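Local coordinates for dual function macrocyclase-peptidase POPB (Galerina marginata, PDB 5N4B), which cleaves peptide bonds after prolyl residues and macrocyclises peptide precursors in the biosynthesis of the amanitin toxins, at residues Leu58-Ser61 with Tyr62-Asn66. The protein carries 1 engineered substitution. Residues are numbered along the deposited sequence; the frame is centred on the assembly and turned at random.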
loop_
_atom_site.group_PDB
_atom_site.type_symbol
_atom_site.label_atom_id
_atom_site.label_comp_id
_atom_site.label_asym_id
_atom_site.label_seq_id
_atom_site.Cartn_x
_atom_site.Cartn_y
_atom_site.Cartn_z
ATOM N N LEU A 58 5.078 29.874 -2.164
ATOM C CA LEU A 58 6.472 29.939 -1.702
ATOM C C LEU A 58 7.247 28.721 -2.149
ATOM O O LEU A 58 8.408 28.828 -2.591
ATOM C CB LEU A 58 6.532 30.084 -0.178
ATOM C CG LEU A 58 7.894 30.252 0.480
ATOM C CD1 LEU A 58 8.457 31.608 0.132
ATOM C CD2 LEU A 58 7.741 30.128 1.966
ATOM N N ALA A 59 6.666 27.542 -1.987
ATOM C CA ALA A 59 7.385 26.339 -2.369
ATOM C C ALA A 59 7.672 26.354 -3.862
ATOM O O ALA A 59 8.786 26.038 -4.293
ATOM C CB ALA A 59 6.587 25.101 -2.014
ATOM N N GLN A 60 6.656 26.694 -4.680
ATOM C CA GLN A 60 6.877 26.696 -6.118
ATOM C C GLN A 60 7.870 27.776 -6.528
ATOM O O GLN A 60 8.691 27.546 -7.418
ATOM C CB GLN A 60 5.573 26.913 -6.885
ATOM C CG GLN A 60 5.755 26.793 -8.406
ATOM C CD GLN A 60 6.229 25.441 -8.783
ATOM O OE1 GLN A 60 5.547 24.429 -8.520
ATOM N NE2 GLN A 60 7.416 25.369 -9.344
ATOM N N SER A 61 7.837 28.937 -5.869
ATOM C CA SER A 61 8.814 29.977 -6.162
ATOM C C SER A 61 10.238 29.463 -5.890
ATOM O O SER A 61 11.190 29.790 -6.615
ATOM C CB SER A 61 8.511 31.247 -5.365
ATOM O OG SER A 61 9.547 32.198 -5.534
ATOM N N TYR A 62 10.430 28.714 -4.812
ATOM C CA TYR A 62 11.746 28.172 -4.509
ATOM C C TYR A 62 12.171 27.168 -5.575
ATOM O O TYR A 62 13.289 27.250 -6.101
ATOM C CB TYR A 62 11.763 27.500 -3.132
ATOM C CG TYR A 62 13.134 27.074 -2.715
ATOM C CD1 TYR A 62 14.015 28.000 -2.260
ATOM C CD2 TYR A 62 13.561 25.769 -2.776
ATOM C CE1 TYR A 62 15.276 27.680 -1.881
ATOM C CE2 TYR A 62 14.877 25.447 -2.423
ATOM C CZ TYR A 62 15.711 26.415 -1.980
ATOM O OH TYR A 62 17.022 26.130 -1.584
ATOM N N LEU A 63 11.299 26.231 -5.901
ATOM C CA LEU A 63 11.602 25.240 -6.925
ATOM C C LEU A 63 11.906 25.886 -8.280
ATOM O O LEU A 63 12.742 25.364 -9.031
ATOM C CB LEU A 63 10.441 24.233 -7.011
ATOM C CG LEU A 63 10.218 23.412 -5.705
ATOM C CD1 LEU A 63 8.833 22.753 -5.778
ATOM C CD2 LEU A 63 11.311 22.424 -5.470
ATOM N N ASP A 64 11.219 26.994 -8.601
ATOM C CA ASP A 64 11.455 27.717 -9.862
ATOM C C ASP A 64 12.877 28.202 -10.006
ATOM O O ASP A 64 13.318 28.428 -11.147
ATOM C CB ASP A 64 10.568 28.972 -9.922
ATOM C CG ASP A 64 9.107 28.705 -10.221
ATOM O OD1 ASP A 64 8.771 27.599 -10.670
ATOM O OD2 ASP A 64 8.281 29.650 -9.998
ATOM N N GLN A 65 13.611 28.369 -8.915
ATOM C CA GLN A 65 15.016 28.783 -8.944
ATOM C C GLN A 65 15.945 27.682 -9.438
ATOM O O GLN A 65 17.079 27.989 -9.812
ATOM C CB GLN A 65 15.492 29.209 -7.552
ATOM C CG GLN A 65 14.691 30.356 -6.924
ATOM C CD GLN A 65 15.115 30.662 -5.468
ATOM O OE1 GLN A 65 14.352 31.285 -4.724
ATOM N NE2 GLN A 65 16.320 30.229 -5.066
ATOM N N ASN A 66 15.489 26.441 -9.499
ATOM C CA ASN A 66 16.319 25.260 -9.743
ATOM C C ASN A 66 16.047 24.774 -11.173
ATOM O O ASN A 66 15.067 24.066 -11.418
ATOM C CB ASN A 66 15.956 24.207 -8.714
ATOM C CG ASN A 66 16.798 22.952 -8.841
ATOM O OD1 ASN A 66 17.529 22.797 -9.834
ATOM N ND2 ASN A 66 16.720 22.088 -7.861
HETATM O O HOH W 1 11.808 31.878 -4.349
#
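Gln60 and Asp64, one helical turn apart, are joined by a side-chain hydrogen bond and a backbone one. Gln60 NE2 donates to Asp64 OD1 at 2.9 Å. The Gln60 chain leaves with CG anti to the backbone N (chi1 -175°) and bends at the next bond, which brings the amide back beside the aspartate. The two side chains cross at about a right angle. The amide nitrogen meets OD1 from above the carboxylate plane, and the two flat groups are turned 36° apart. Gln60 OE1 accepts a bond from Lys710, so the amide links the carboxylate to a lysine of helix 705-722.

Along the backbone, Tyr62 N, Leu63 N and Asp64 N donate to Leu58 O, Ala59 O and Gln60 O respectively. After Asp64 the bonds span three residues: Gln65 N reaches Tyr62 O at 3.0 Å, and Asn66 N reaches Leu63 O at the same distance.

A water bridges Ser61 and Gln65 on the exposed side. It lies 2.6 Å from Ser61 OG and donates to Gln65 OE1, also at 2.6 Å. Trp7 N is a second donor to that amide oxygen.

Leu63 CG packs over the carbonyl oxygen of Ala59, 3.3 Å from Ala59 O. The Leu63 side chain touches Asp714 and Phe718 of helix 705-722, while the Tyr62 ring meets Trp7 edge-to-face.

These residues lie near the C-terminal end of helix 46-64, with Leu58, Ala59, Tyr62 and Leu63 on the face packed against helix 705-722 and strand 688-693 of the alpha/beta-hydrolase domain. The Asn66 side chain then caps the backbone N of Asp68 through OD1, in the turn leading into helix 68-80.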